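BH2331 protein (Bacillus halodurans, PDB 1VL5) probably transfers methyl groups from S-adenosylmethionine to an acceptor that is not known. Local coordinates at residues 113-118 and 161-166; 140-145 and 243-248; 150-155 and 215-220. One frame throughout, in Å; residues are numbered along the deposited sequence.

In the fold
Along the chain from the N terminus, residues 113-118 come first, in the loop after strand 104-110. Contact 1 closes a loop of 42 residues by joining them to 161-166, after helix 147-160. Before that loop is shut, strand 134-142 opens contact 2 at 140-145, which closes only at 243-248 on strand 236-250, so contacts 1 and 2 cross. Helix 147-160 then opens contact 3 at 150-155; it crosses contact 1 and, closing at 215-220 by helix 207-218, falls wholly within the span of contact 2. A hydrogen bond from His114 to Asp140 joins loop 113-118 to strand 134-142, and the Arg166-Asp150 salt bridge joins loop 161-166 to helix 147-160.

Contact 1: residues 113-118 and 161-166; sequences AHHFPN and DYSHHR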
ATOM      1  N   ALA A 113      -1.748   2.903   2.160  1.00 28.20           N
ATOM      2  CA  ALA A 113      -1.456   3.680   3.355  1.00 29.77           C
ATOM      3  C   ALA A 113      -0.896   5.072   3.033  1.00 32.82           C
ATOM      4  O   ALA A 113      -1.023   6.050   3.823  1.00 29.05           O
ATOM      5  CB  ALA A 113      -0.487   2.915   4.268  1.00 31.13           C
ATOM      6  N   HIS A 114      -0.248   5.165   1.881  1.00 30.66           N
ATOM      7  CA  HIS A 114       0.253   6.442   1.420  1.00 29.33           C
ATOM      8  C   HIS A 114      -0.849   7.488   1.105  1.00 27.26           C
ATOM      9  O   HIS A 114      -0.552   8.652   0.931  1.00 30.95           O
ATOM     10  CB  HIS A 114       1.199   6.231   0.212  1.00 31.30           C
ATOM     11  CG  HIS A 114       0.498   5.803  -1.034  1.00 31.49           C
ATOM     12  ND1 HIS A 114       0.342   4.484  -1.381  1.00 31.46           N
ATOM     13  CD2 HIS A 114      -0.085   6.518  -2.015  1.00 36.58           C
ATOM     14  CE1 HIS A 114      -0.328   4.405  -2.515  1.00 38.53           C
ATOM     15  NE2 HIS A 114      -0.592   5.627  -2.922  1.00 33.76           N
ATOM     16  N   HIS A 115      -2.115   7.085   1.077  1.00 29.95           N
ATOM     17  CA  HIS A 115      -3.257   8.015   1.004  1.00 29.32           C
ATOM     18  C   HIS A 115      -3.812   8.483   2.368  1.00 29.11           C
ATOM     19  O   HIS A 115      -4.522   9.503   2.476  1.00 29.55           O
ATOM     20  CB  HIS A 115      -4.393   7.329   0.244  1.00 32.42           C
ATOM     21  CG  HIS A 115      -4.098   7.096  -1.208  1.00 34.35           C
ATOM     22  ND1 HIS A 115      -3.963   8.120  -2.106  1.00 40.85           N
ATOM     23  CD2 HIS A 115      -3.940   5.956  -1.913  1.00 43.95           C
ATOM     24  CE1 HIS A 115      -3.729   7.630  -3.306  1.00 39.24           C
ATOM     25  NE2 HIS A 115      -3.712   6.316  -3.218  1.00 39.88           N
ATOM     26  N   PHE A 116      -3.526   7.723   3.415  1.00 26.38           N
ATOM     27  CA  PHE A 116      -4.035   8.022   4.740  1.00 27.28           C
ATOM     28  C   PHE A 116      -3.460   9.306   5.279  1.00 26.93           C
ATOM     29  O   PHE A 116      -2.242   9.482   5.286  1.00 27.29           O
ATOM     30  CB  PHE A 116      -3.636   6.896   5.708  1.00 30.01           C
ATOM     31  CG  PHE A 116      -4.173   5.528   5.361  1.00 25.50           C
ATOM     32  CD1 PHE A 116      -5.124   5.330   4.377  1.00 28.09           C
ATOM     33  CD2 PHE A 116      -3.689   4.417   6.064  1.00 28.39           C
ATOM     34  CE1 PHE A 116      -5.584   4.032   4.113  1.00 31.75           C
ATOM     35  CE2 PHE A 116      -4.126   3.122   5.785  1.00 29.56           C
ATOM     36  CZ  PHE A 116      -5.080   2.935   4.840  1.00 28.51           C
ATOM     37  N   PRO A 117      -4.309  10.221   5.739  1.00 28.54           N
ATOM     38  CA  PRO A 117      -3.774  11.448   6.282  1.00 26.47           C
ATOM     39  C   PRO A 117      -3.097  11.279   7.658  1.00 29.43           C
ATOM     40  O   PRO A 117      -2.213  12.049   8.015  1.00 29.31           O
ATOM     41  CB  PRO A 117      -5.013  12.374   6.339  1.00 28.67           C
ATOM     42  CG  PRO A 117      -6.156  11.503   6.390  1.00 31.09           C
ATOM     43  CD  PRO A 117      -5.783  10.223   5.733  1.00 26.26           C
ATOM     44  N   ASN A 118      -3.491  10.278   8.423  1.00 28.90           N
ATOM     45  CA  ASN A 118      -2.911  10.028   9.737  1.00 29.55           C
ATOM     46  C   ASN A 118      -2.588   8.564   9.943  1.00 29.26           C
ATOM     47  O   ASN A 118      -3.251   7.881  10.716  1.00 31.78           O
ATOM     48  CB  ASN A 118      -3.891  10.462  10.811  1.00 32.33           C
ATOM     49  CG  ASN A 118      -4.281  11.910  10.683  1.00 31.97           C
ATOM     50  OD1 ASN A 118      -3.482  12.801  10.992  1.00 37.19           O
ATOM     51  ND2 ASN A 118      -5.532  12.156  10.274  1.00 27.02           N
ATOM     52  N   ASP A 161      -0.600  12.039  -8.702  1.00 31.17           N
ATOM     53  CA  ASP A 161      -1.816  11.644  -7.992  1.00 31.22           C
ATOM     54  C   ASP A 161      -2.074  12.618  -6.863  1.00 31.15           C
ATOM     55  O   ASP A 161      -1.500  12.514  -5.797  1.00 28.92           O
ATOM     56  CB  ASP A 161      -1.681  10.225  -7.463  1.00 33.16           C
ATOM     57  CG  ASP A 161      -2.926   9.743  -6.699  1.00 29.44           C
ATOM     58  OD1 ASP A 161      -3.926  10.450  -6.645  1.00 27.26           O
ATOM     59  OD2 ASP A 161      -2.854   8.650  -6.122  1.00 41.51           O
ATOM     60  N   TYR A 162      -2.942  13.587  -7.125  1.00 31.43           N
ATOM     61  CA  TYR A 162      -3.278  14.648  -6.185  1.00 30.71           C
ATOM     62  C   TYR A 162      -3.724  14.103  -4.843  1.00 27.80           C
ATOM     63  O   TYR A 162      -3.546  14.760  -3.830  1.00 29.18           O
ATOM     64  N   SER A 163      -4.285  12.896  -4.816  1.00 26.69           N
ATOM     65  CA  SER A 163      -4.697  12.292  -3.542  1.00 25.91           C
ATOM     66  C   SER A 163      -3.586  11.555  -2.774  1.00 26.94           C
ATOM     67  O   SER A 163      -3.860  10.964  -1.731  1.00 23.66           O
ATOM     68  CB  SER A 163      -5.858  11.332  -3.788  1.00 27.41           C
ATOM     69  OG  SER A 163      -5.394  10.086  -4.285  1.00 34.12           O
ATOM     70  N   HIS A 164      -2.355  11.547  -3.302  1.00 27.06           N
ATOM     71  CA  HIS A 164      -1.204  11.006  -2.603  1.00 28.75           C
ATOM     72  C   HIS A 164      -0.913  11.863  -1.371  1.00 31.33           C
ATOM     73  O   HIS A 164      -0.789  13.091  -1.478  1.00 31.89           O
ATOM     74  CB  HIS A 164       0.004  11.011  -3.528  1.00 29.21           C
ATOM     75  CG  HIS A 164       1.290  10.591  -2.884  1.00 26.58           C
ATOM     76  ND1 HIS A 164       1.686   9.284  -2.821  1.00 26.87           N
ATOM     77  CD2 HIS A 164       2.265  11.307  -2.272  1.00 22.92           C
ATOM     78  CE1 HIS A 164       2.875   9.212  -2.253  1.00 25.15           C
ATOM     79  NE2 HIS A 164       3.249  10.425  -1.902  1.00 27.13           N
ATOM     80  N   HIS A 165      -0.807  11.239  -0.199  1.00 27.10           N
ATOM     81  CA  HIS A 165      -0.301  11.964   0.957  1.00 25.14           C
ATOM     82  C   HIS A 165       1.207  11.799   1.133  1.00 29.47           C
ATOM     83  O   HIS A 165       1.996  12.747   0.953  1.00 29.61           O
ATOM     84  CB  HIS A 165      -1.046  11.566   2.223  1.00 27.48           C
ATOM     85  CG  HIS A 165      -0.530  12.263   3.452  1.00 37.03           C
ATOM     86  ND1 HIS A 165      -0.199  13.599   3.453  1.00 38.63           N
ATOM     87  CD2 HIS A 165      -0.275  11.815   4.703  1.00 33.91           C
ATOM     88  CE1 HIS A 165       0.249  13.939   4.647  1.00 43.84           C
ATOM     89  NE2 HIS A 165       0.201  12.880   5.430  1.00 28.08           N
ATOM     90  N   ARG A 166       1.635  10.593   1.488  1.00 29.62           N
ATOM     91  CA  ARG A 166       3.058  10.375   1.741  1.00 28.90           C
ATOM     92  C   ARG A 166       3.423   8.924   1.693  1.00 26.19           C
ATOM     93  O   ARG A 166       2.728   8.081   2.251  1.00 24.74           O
ATOM     94  CB  ARG A 166       3.484  10.959   3.091  1.00 31.40           C
ATOM     95  CG  ARG A 166       4.917  10.704   3.420  1.00 30.66           C
ATOM     96  CD  ARG A 166       5.437  11.533   4.609  1.00 32.85           C
ATOM     97  NE  ARG A 166       6.741  11.033   5.062  1.00 36.71           N
ATOM     98  CZ  ARG A 166       7.886  11.174   4.381  1.00 34.22           C
ATOM     99  NH1 ARG A 166       7.898  11.782   3.222  1.00 33.29           N
ATOM    100  NH2 ARG A 166       9.019  10.666   4.846  1.00 33.50           N
TER
HETATM  101  O   HOH W   1      -0.933   7.067  -5.489  1.00 40.84           O
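His114 O receives two backbone N-H groups, from His165 N at 2.8 Å and from Arg166 N at 3.0 Å. Both donors lie in the carbonyl plane, and that of Arg166 sits on a lone pair. A weaker CA-H...O contact runs the other way, from His114 CA to Arg166 O.

The side-chain bond is made by His115, whose CG stands anti to the carbonyl carbon (chi1 -68°). Its ND1 donates to Ser163 O over 2.9 Å, nearly straight at 168°; the acceptor lies in the imidazole plane, whereas ND1 stands well above the carbonyl plane. At the same ring edge His115 CE1 comes 3.1 Å from Asp161 OD2. Residues 161-164 form a type I turn with an Asx turn at its start: Asp161 OD1 accepts both Ser163 N and Ser163 OG, from one face of the carboxylate. Those bonds shape the turn after helix 147-160, while the bonds of His115 ND1 and His114 O join it to the 3-10 segment 113-115. A water donates to Asp161 OD2 and lies 3.0 Å from His114 NE2.

Among the rings, His114 CD2 lies over the centre of the His115 ring, 3.8 Å above its plane. His114 meets His164 rim to rim, His114 CD2 to His164 ND1 at 3.4 Å. His114 ND1 is hydrogen-bonded to Asp140 and His164 NE2 to Asn154.

Contact 2: residues 140-145 and 243-248; sequences DNSAPE and ESILMK
Asp140 and Ile245 form an antiparallel hydrogen-bonded pair, with Ile245 N to Asp140 O at 2.8 Å and Asp140 N to Ile245 O at 3.1 Å, while the short strand axes run at 128° to each other. Next to it the CA atoms of Asn141 and Ser244 approach to 3.9 Å as a non-hydrogen-bonded pair whose side chains diverge.

Ser142 OG donates to Glu243 OE1 at 2.7 Å, arriving from above the carboxylate plane. Its position between the backbone N and the carbonyl carbon (chi1 49°) turns the hydroxyl to the extended Glu243 chain, and Ile245 CG2 lies 3.6 Å from Ser142 OG. The other carboxylate oxygen of Glu243 forms a salt bridge with Lys170, so each of its oxygens has a polar partner. One water links Asn141 OD1 to Glu243 O; a second donates to Ser142 O and accepts from Glu243 N, which is 2.9 Å from that water.

Strand 236-250 thus pairs with strand 134-142 and also with strand 183-195; it runs antiparallel to both, as the last strand does in the class I methyltransferase fold. Helix 170-180 packs on Ile245 through Trp173, and helix 147-160 touches Asn141 through Tyr153.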
ATOM      1  N   ASP A 140       3.361  -1.163   0.759  1.00 29.43           N
ATOM      2  CA  ASP A 140       3.275   0.164   0.224  1.00 28.24           C
ATOM      3  C   ASP A 140       4.577   0.556  -0.432  1.00 29.04           C
ATOM      4  O   ASP A 140       5.624  -0.026  -0.194  1.00 25.65           O
ATOM      5  CB  ASP A 140       2.943   1.178   1.345  1.00 27.63           C
ATOM      6  CG  ASP A 140       2.096   2.373   0.841  1.00 29.14           C
ATOM      7  OD1 ASP A 140       1.575   2.316  -0.290  1.00 31.61           O
ATOM      8  OD2 ASP A 140       2.006   3.368   1.581  1.00 31.87           O
ATOM      9  N   ASN A 141       4.510   1.646  -1.180  1.00 27.47           N
ATOM     10  CA  ASN A 141       5.709   2.315  -1.691  1.00 28.82           C
ATOM     11  C   ASN A 141       6.360   3.040  -0.576  1.00 25.51           C
ATOM     12  O   ASN A 141       5.684   3.495   0.348  1.00 29.97           O
ATOM     13  CB  ASN A 141       5.356   3.322  -2.753  1.00 28.09           C
ATOM     14  CG  ASN A 141       4.451   2.735  -3.786  1.00 43.90           C
ATOM     15  OD1 ASN A 141       4.795   1.740  -4.448  1.00 38.32           O
ATOM     16  ND2 ASN A 141       3.249   3.315  -3.898  1.00 52.05           N
ATOM     17  N   SER A 142       7.688   3.128  -0.673  1.00 28.14           N
ATOM     18  CA  SER A 142       8.531   3.648   0.387  1.00 25.57           C
ATOM     19  C   SER A 142       9.460   4.707  -0.145  1.00 26.62           C
ATOM     20  O   SER A 142       9.801   4.696  -1.282  1.00 25.86           O
ATOM     21  CB  SER A 142       9.291   2.515   1.100  1.00 27.37           C
ATOM     22  OG  SER A 142       9.924   1.652   0.184  1.00 27.66           O
ATOM     23  N   ALA A 143       9.827   5.651   0.720  1.00 28.48           N
ATOM     24  CA  ALA A 143      10.748   6.727   0.402  1.00 29.02           C
ATOM     25  C   ALA A 143      12.148   6.408   0.921  1.00 27.20           C
ATOM     26  O   ALA A 143      12.275   5.723   1.934  1.00 29.44           O
ATOM     27  CB  ALA A 143      10.237   8.032   1.058  1.00 26.49           C
ATOM     28  N   PRO A 144      13.183   6.869   0.211  1.00 25.89           N
ATOM     29  CA  PRO A 144      14.564   6.771   0.687  1.00 28.33           C
ATOM     30  C   PRO A 144      14.763   7.392   2.058  1.00 28.18           C
ATOM     31  O   PRO A 144      14.060   8.336   2.485  1.00 26.59           O
ATOM     32  CB  PRO A 144      15.348   7.578  -0.352  1.00 27.16           C
ATOM     33  CG  PRO A 144      14.579   7.467  -1.561  1.00 32.06           C
ATOM     34  CD  PRO A 144      13.130   7.444  -1.136  1.00 24.32           C
ATOM     35  N   GLU A 145      15.770   6.898   2.735  1.00 29.06           N
ATOM     36  CA  GLU A 145      16.160   7.495   3.974  1.00 27.50           C
ATOM     37  C   GLU A 145      16.748   8.875   3.722  1.00 27.64           C
ATOM     38  O   GLU A 145      16.569   9.784   4.534  1.00 27.79           O
ATOM     39  CB  GLU A 145      17.160   6.610   4.693  1.00 27.37           C
ATOM     40  CG  GLU A 145      16.639   5.307   5.151  1.00 26.66           C
ATOM     41  CD  GLU A 145      15.481   5.410   6.134  1.00 31.07           C
ATOM     42  OE1 GLU A 145      15.493   6.297   7.035  1.00 28.51           O
ATOM     43  OE2 GLU A 145      14.560   4.577   5.965  1.00 27.93           O
ATOM     44  N   GLU A 243      10.957   2.145  -5.012  1.00 28.26           N
ATOM     45  CA  GLU A 243      10.953   1.101  -3.977  1.00 27.31           C
ATOM     46  C   GLU A 243       9.552   0.850  -3.355  1.00 26.27           C
ATOM     47  O   GLU A 243       8.735   1.758  -3.195  1.00 24.50           O
ATOM     48  CB  GLU A 243      11.932   1.469  -2.864  1.00 28.09           C
ATOM     49  CG  GLU A 243      12.231   0.292  -1.909  1.00 32.05           C
ATOM     50  CD  GLU A 243      12.971   0.706  -0.627  1.00 34.61           C
ATOM     51  OE1 GLU A 243      12.629   1.791  -0.061  1.00 41.49           O
ATOM     52  OE2 GLU A 243      13.801  -0.117  -0.125  1.00 35.15           O
ATOM     53  N   SER A 244       9.299  -0.411  -2.987  1.00 24.25           N
ATOM     54  CA  SER A 244       8.185  -0.731  -2.124  1.00 24.09           C
ATOM     55  C   SER A 244       8.605  -1.756  -1.105  1.00 23.54           C
ATOM     56  O   SER A 244       9.644  -2.439  -1.239  1.00 25.65           O
ATOM     57  CB  SER A 244       7.024  -1.328  -2.948  1.00 23.72           C
ATOM     58  OG  SER A 244       7.454  -2.512  -3.537  1.00 25.52           O
ATOM     59  N   ILE A 245       7.738  -1.898  -0.121  1.00 27.01           N
ATOM     60  CA  ILE A 245       7.955  -2.824   0.961  1.00 24.91           C
ATOM     61  C   ILE A 245       6.757  -3.669   1.306  1.00 23.71           C
ATOM     62  O   ILE A 245       5.603  -3.315   1.023  1.00 26.54           O
ATOM     63  CB  ILE A 245       8.407  -2.069   2.247  1.00 25.69           C
ATOM     64  CG1 ILE A 245       7.398  -1.004   2.610  1.00 27.48           C
ATOM     65  CG2 ILE A 245       9.832  -1.416   1.999  1.00 26.74           C
ATOM     66  CD1 ILE A 245       7.775  -0.189   3.830  1.00 31.74           C
ATOM     67  N   LEU A 246       7.071  -4.771   1.972  1.00 25.46           N
ATOM     68  CA  LEU A 246       6.119  -5.682   2.564  1.00 29.12           C
ATOM     69  C   LEU A 246       6.619  -5.980   3.971  1.00 27.46           C
ATOM     70  O   LEU A 246       7.718  -6.552   4.139  1.00 27.96           O
ATOM     71  CB  LEU A 246       6.068  -6.970   1.722  1.00 29.04           C
ATOM     72  CG  LEU A 246       5.115  -8.168   1.897  1.00 32.86           C
ATOM     73  CD1 LEU A 246       5.573  -9.240   0.950  1.00 47.24           C
ATOM     74  CD2 LEU A 246       5.130  -8.743   3.236  1.00 40.79           C
HETATM   75  N   MSE A 247       5.792  -5.614   4.961  1.00 26.20           N
HETATM   76  CA  MSE A 247       6.049  -5.896   6.363  1.00 27.38           C
HETATM   77  C   MSE A 247       5.031  -6.867   6.991  1.00 28.20           C
HETATM   78  O   MSE A 247       3.829  -6.796   6.694  1.00 27.27           O
HETATM   79  CB  MSE A 247       6.145  -4.577   7.130  1.00 25.53           C
HETATM   80  CG  MSE A 247       7.230  -3.691   6.641  1.00 32.37           C
HETATM   81 SE   MSE A 247       7.061  -1.872   7.431  1.00 40.32          SE
HETATM   82  CE  MSE A 247       5.574  -1.412   6.382  1.00 34.41           C
ATOM     83  N   LYS A 248       5.555  -7.835   7.746  1.00 25.61           N
ATOM     84  CA  LYS A 248       4.810  -8.752   8.574  1.00 27.13           C
ATOM     85  C   LYS A 248       5.194  -8.385   9.998  1.00 26.88           C
ATOM     86  O   LYS A 248       6.365  -8.556  10.381  1.00 26.43           O
ATOM     87  CB  LYS A 248       5.243 -10.205   8.278  1.00 29.02           C
ATOM     88  CG  LYS A 248       4.481 -11.304   9.022  1.00 28.14           C
ATOM     89  CD  LYS A 248       5.131 -12.680   8.783  1.00 24.54           C
ATOM     90  CE  LYS A 248       4.406 -13.774   9.443  1.00 28.88           C
ATOM     91  NZ  LYS A 248       3.230 -14.280   8.679  1.00 26.32           N
TER
HETATM   92  O   HOH W   2       7.581   2.264  -5.661  1.00 27.33           O
HETATM   93  O   HOH W   3      10.465   4.831  -3.933  1.00 18.28           O

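Contact 3: residues 150-155 and 215-220; sequences DVFYNY and DFIKSK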
ATOM      1  N   ASP A 150      13.802  11.478  -0.655  1.00 32.22           N
ATOM      2  CA  ASP A 150      12.494  11.330  -0.051  1.00 30.71           C
ATOM      3  C   ASP A 150      11.522  12.413  -0.531  1.00 27.21           C
ATOM      4  O   ASP A 150      10.444  12.142  -1.055  1.00 29.85           O
ATOM      5  CB  ASP A 150      12.672  11.410   1.485  1.00 31.67           C
ATOM      6  CG  ASP A 150      11.358  11.363   2.276  1.00 34.43           C
ATOM      7  OD1 ASP A 150      10.268  11.379   1.710  1.00 30.52           O
ATOM      8  OD2 ASP A 150      11.428  11.355   3.497  1.00 30.67           O
ATOM      9  N   VAL A 151      11.907  13.658  -0.320  1.00 29.24           N
ATOM     10  CA  VAL A 151      11.076  14.779  -0.659  1.00 30.48           C
ATOM     11  C   VAL A 151      10.757  14.806  -2.178  1.00 28.26           C
ATOM     12  O   VAL A 151       9.599  15.070  -2.598  1.00 28.62           O
ATOM     13  CB  VAL A 151      11.698  16.077  -0.133  1.00 30.25           C
ATOM     14  CG1 VAL A 151      10.877  17.315  -0.524  1.00 41.95           C
ATOM     15  CG2 VAL A 151      11.762  16.034   1.417  1.00 32.54           C
ATOM     16  N   PHE A 152      11.751  14.481  -2.983  1.00 27.69           N
ATOM     17  CA  PHE A 152      11.631  14.513  -4.418  1.00 25.86           C
ATOM     18  C   PHE A 152      10.688  13.437  -4.910  1.00 29.11           C
ATOM     19  O   PHE A 152       9.821  13.709  -5.744  1.00 31.65           O
ATOM     20  CB  PHE A 152      13.043  14.337  -5.032  1.00 27.55           C
ATOM     21  CG  PHE A 152      13.044  14.169  -6.523  1.00 30.03           C
ATOM     22  CD1 PHE A 152      12.929  15.258  -7.371  1.00 31.98           C
ATOM     23  CD2 PHE A 152      13.150  12.931  -7.080  1.00 30.22           C
ATOM     24  CE1 PHE A 152      12.926  15.079  -8.724  1.00 33.34           C
ATOM     25  CE2 PHE A 152      13.125  12.774  -8.417  1.00 35.84           C
ATOM     26  CZ  PHE A 152      13.023  13.840  -9.243  1.00 30.49           C
ATOM     27  N   TYR A 153      10.876  12.216  -4.391  1.00 26.35           N
ATOM     28  CA  TYR A 153      10.075  11.055  -4.754  1.00 28.41           C
ATOM     29  C   TYR A 153       8.632  11.376  -4.424  1.00 29.99           C
ATOM     30  O   TYR A 153       7.758  11.213  -5.244  1.00 31.67           O
ATOM     31  CB  TYR A 153      10.537   9.777  -4.000  1.00 29.87           C
ATOM     32  CG  TYR A 153       9.598   8.633  -4.214  1.00 28.63           C
ATOM     33  CD1 TYR A 153       9.504   8.026  -5.454  1.00 32.34           C
ATOM     34  CD2 TYR A 153       8.741   8.179  -3.189  1.00 30.28           C
ATOM     35  CE1 TYR A 153       8.583   6.970  -5.686  1.00 34.60           C
ATOM     36  CE2 TYR A 153       7.786   7.125  -3.441  1.00 32.43           C
ATOM     37  CZ  TYR A 153       7.727   6.546  -4.677  1.00 31.74           C
ATOM     38  OH  TYR A 153       6.811   5.515  -4.947  1.00 37.61           O
ATOM     39  N   ASN A 154       8.391  11.878  -3.221  1.00 29.41           N
ATOM     40  CA  ASN A 154       7.055  12.173  -2.804  1.00 27.87           C
ATOM     41  C   ASN A 154       6.429  13.350  -3.608  1.00 30.30           C
ATOM     42  O   ASN A 154       5.234  13.314  -3.932  1.00 28.98           O
ATOM     43  CB  ASN A 154       7.022  12.452  -1.303  1.00 29.35           C
ATOM     44  CG  ASN A 154       6.816  11.200  -0.502  1.00 26.21           C
ATOM     45  OD1 ASN A 154       5.778  10.558  -0.639  1.00 30.60           O
ATOM     46  ND2 ASN A 154       7.825  10.796   0.280  1.00 27.53           N
ATOM     47  N   TYR A 155       7.219  14.382  -3.903  1.00 30.38           N
ATOM     48  CA  TYR A 155       6.708  15.511  -4.724  1.00 30.25           C
ATOM     49  C   TYR A 155       6.219  14.999  -6.092  1.00 30.85           C
ATOM     50  O   TYR A 155       5.116  15.306  -6.571  1.00 30.25           O
ATOM     51  CB  TYR A 155       7.787  16.590  -4.913  1.00 35.54           C
ATOM     52  CG  TYR A 155       7.366  17.675  -5.885  1.00 33.33           C
ATOM     53  CD1 TYR A 155       6.709  18.809  -5.450  1.00 43.70           C
ATOM     54  CD2 TYR A 155       7.609  17.535  -7.252  1.00 37.02           C
ATOM     55  CE1 TYR A 155       6.296  19.798  -6.376  1.00 48.56           C
ATOM     56  CE2 TYR A 155       7.204  18.501  -8.174  1.00 45.87           C
ATOM     57  CZ  TYR A 155       6.544  19.631  -7.753  1.00 48.11           C
ATOM     58  OH  TYR A 155       6.169  20.588  -8.737  1.00 48.32           O
ATOM     59  N   ASP A 215       9.537  17.561 -17.557  1.00 29.46           N
ATOM     60  CA  ASP A 215      10.444  18.706 -17.584  1.00 30.34           C
ATOM     61  C   ASP A 215      11.056  18.936 -16.210  1.00 31.88           C
ATOM     62  O   ASP A 215      12.286  19.120 -16.097  1.00 29.72           O
ATOM     63  CB  ASP A 215       9.711  19.985 -18.057  1.00 30.16           C
ATOM     64  CG  ASP A 215       9.483  20.017 -19.544  1.00 34.91           C
ATOM     65  OD1 ASP A 215      10.134  19.219 -20.257  1.00 37.29           O
ATOM     66  OD2 ASP A 215       8.650  20.852 -20.009  1.00 34.51           O
ATOM     67  N   PHE A 216      10.228  18.856 -15.161  1.00 30.81           N
ATOM     68  CA  PHE A 216      10.728  19.020 -13.793  1.00 31.86           C
ATOM     69  C   PHE A 216      11.754  17.923 -13.374  1.00 32.77           C
ATOM     70  O   PHE A 216      12.797  18.180 -12.735  1.00 30.72           O
ATOM     71  CB  PHE A 216       9.522  19.038 -12.813  1.00 31.76           C
ATOM     72  CG  PHE A 216       9.912  18.913 -11.350  1.00 37.09           C
ATOM     73  CD1 PHE A 216      10.267  20.036 -10.613  1.00 41.20           C
ATOM     74  CD2 PHE A 216       9.946  17.670 -10.721  1.00 34.58           C
ATOM     75  CE1 PHE A 216      10.664  19.914  -9.256  1.00 33.72           C
ATOM     76  CE2 PHE A 216      10.320  17.549  -9.392  1.00 36.76           C
ATOM     77  CZ  PHE A 216      10.675  18.688  -8.657  1.00 31.80           C
ATOM     78  N   ILE A 217      11.409  16.677 -13.664  1.00 30.97           N
ATOM     79  CA  ILE A 217      12.323  15.579 -13.403  1.00 29.15           C
ATOM     80  C   ILE A 217      13.624  15.666 -14.247  1.00 31.56           C
ATOM     81  O   ILE A 217      14.744  15.434 -13.725  1.00 33.41           O
ATOM     82  CB  ILE A 217      11.636  14.247 -13.671  1.00 26.77           C
ATOM     83  CG1 ILE A 217      10.458  14.057 -12.714  1.00 28.69           C
ATOM     84  CG2 ILE A 217      12.607  13.099 -13.621  1.00 28.34           C
ATOM     85  CD1 ILE A 217       9.545  12.896 -13.166  1.00 31.40           C
ATOM     86  N   LYS A 218      13.488  15.990 -15.535  1.00 31.53           N
ATOM     87  CA  LYS A 218      14.629  15.937 -16.450  1.00 34.71           C
ATOM     88  C   LYS A 218      15.750  16.930 -16.045  1.00 33.64           C
ATOM     89  O   LYS A 218      16.946  16.708 -16.338  1.00 30.82           O
ATOM     90  CB  LYS A 218      14.166  16.207 -17.887  1.00 33.98           C
ATOM     91  CG  LYS A 218      15.280  16.798 -18.821  1.00 47.82           C
ATOM     92  CD  LYS A 218      14.870  16.986 -20.286  1.00 43.11           C
ATOM     93  CE  LYS A 218      15.333  18.421 -20.838  1.00 56.94           C
ATOM     94  NZ  LYS A 218      16.836  18.834 -20.817  1.00 39.32           N
ATOM     95  N   SER A 219      15.364  18.026 -15.401  1.00 31.73           N
ATOM     96  CA  SER A 219      16.322  19.107 -15.090  1.00 32.40           C
ATOM     97  C   SER A 219      17.093  18.863 -13.825  1.00 29.97           C
ATOM     98  O   SER A 219      18.000  19.614 -13.508  1.00 33.23           O
ATOM     99  CB  SER A 219      15.591  20.440 -14.987  1.00 32.08           C
ATOM    100  OG  SER A 219      14.578  20.328 -13.994  1.00 41.91           O
ATOM    101  N   LYS A 220      16.747  17.812 -13.093  1.00 29.32           N
ATOM    102  CA  LYS A 220      17.428  17.520 -11.859  1.00 30.12           C
ATOM    103  C   LYS A 220      18.868  17.079 -12.107  1.00 32.48           C
ATOM    104  O   LYS A 220      19.190  16.596 -13.192  1.00 31.09           O
ATOM    105  CB  LYS A 220      16.674  16.473 -11.055  1.00 32.00           C
ATOM    106  CG  LYS A 220      15.282  16.934 -10.578  1.00 35.89           C
ATOM    107  CD  LYS A 220      15.351  18.078  -9.567  1.00 31.30           C
ATOM    108  CE  LYS A 220      14.084  19.008  -9.621  1.00 28.37           C
ATOM    109  NZ  LYS A 220      13.898  19.819 -10.904  1.00 30.06           N
TER
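Phe152, Tyr155 and Phe216 all carry CG anti to the backbone N (chi1 172° for Phe152, 168° for Phe216), and from that position the rings of the two helices reach across to each other. The nearest backbone approach is 9.1 Å, from Phe152 CA to Ile217 CA, and the contact is centred about 21 Å from the centre of the chain. Phe216 touches both of the other rings. Its ring and that of Phe152 slide past each other in opposite directions and meet rim to rim, with Phe152 CE1 3.7 Å from Phe216 CE2 and planes only 19° apart. Neither ring covers the other's face.

Tyr155 approaches differently. Its CE2 lies over one face of the Phe216 ring, 3.4 Å above the plane and offset toward the rim, with the two planes oblique. Lys220 CE occupies the opposite face, also offset, 3.5 Å above the plane, so the aromatic ring is sandwiched between a tyrosine ring carbon and a lysine methylene. An alanine in place of Phe216 would probably leave Tyr155 CE2 and Phe152 CE1 without the ring they pack on, and Lys220 CE without the face it lies on.

The lysine chain bends at chi2 and chi4, and Lys220 NZ donates to Phe216 O at 2.7 Å. Ser219 OG donates to Phe216 O as well, over 3.1 Å. The start of the lysine chain serves the other helix: Lys220 CG rests 3.5 Å from Phe152 CE1. Ile217 CG1 adds a looser apolar contact at Phe152 CZ, and Tyr224 packs edge-to-face with Phe152 from outside the two segments. Together Phe152, Tyr155 and Phe216 make an aromatic cluster joining helix 147-160 to the C-terminal end of helix 207-218.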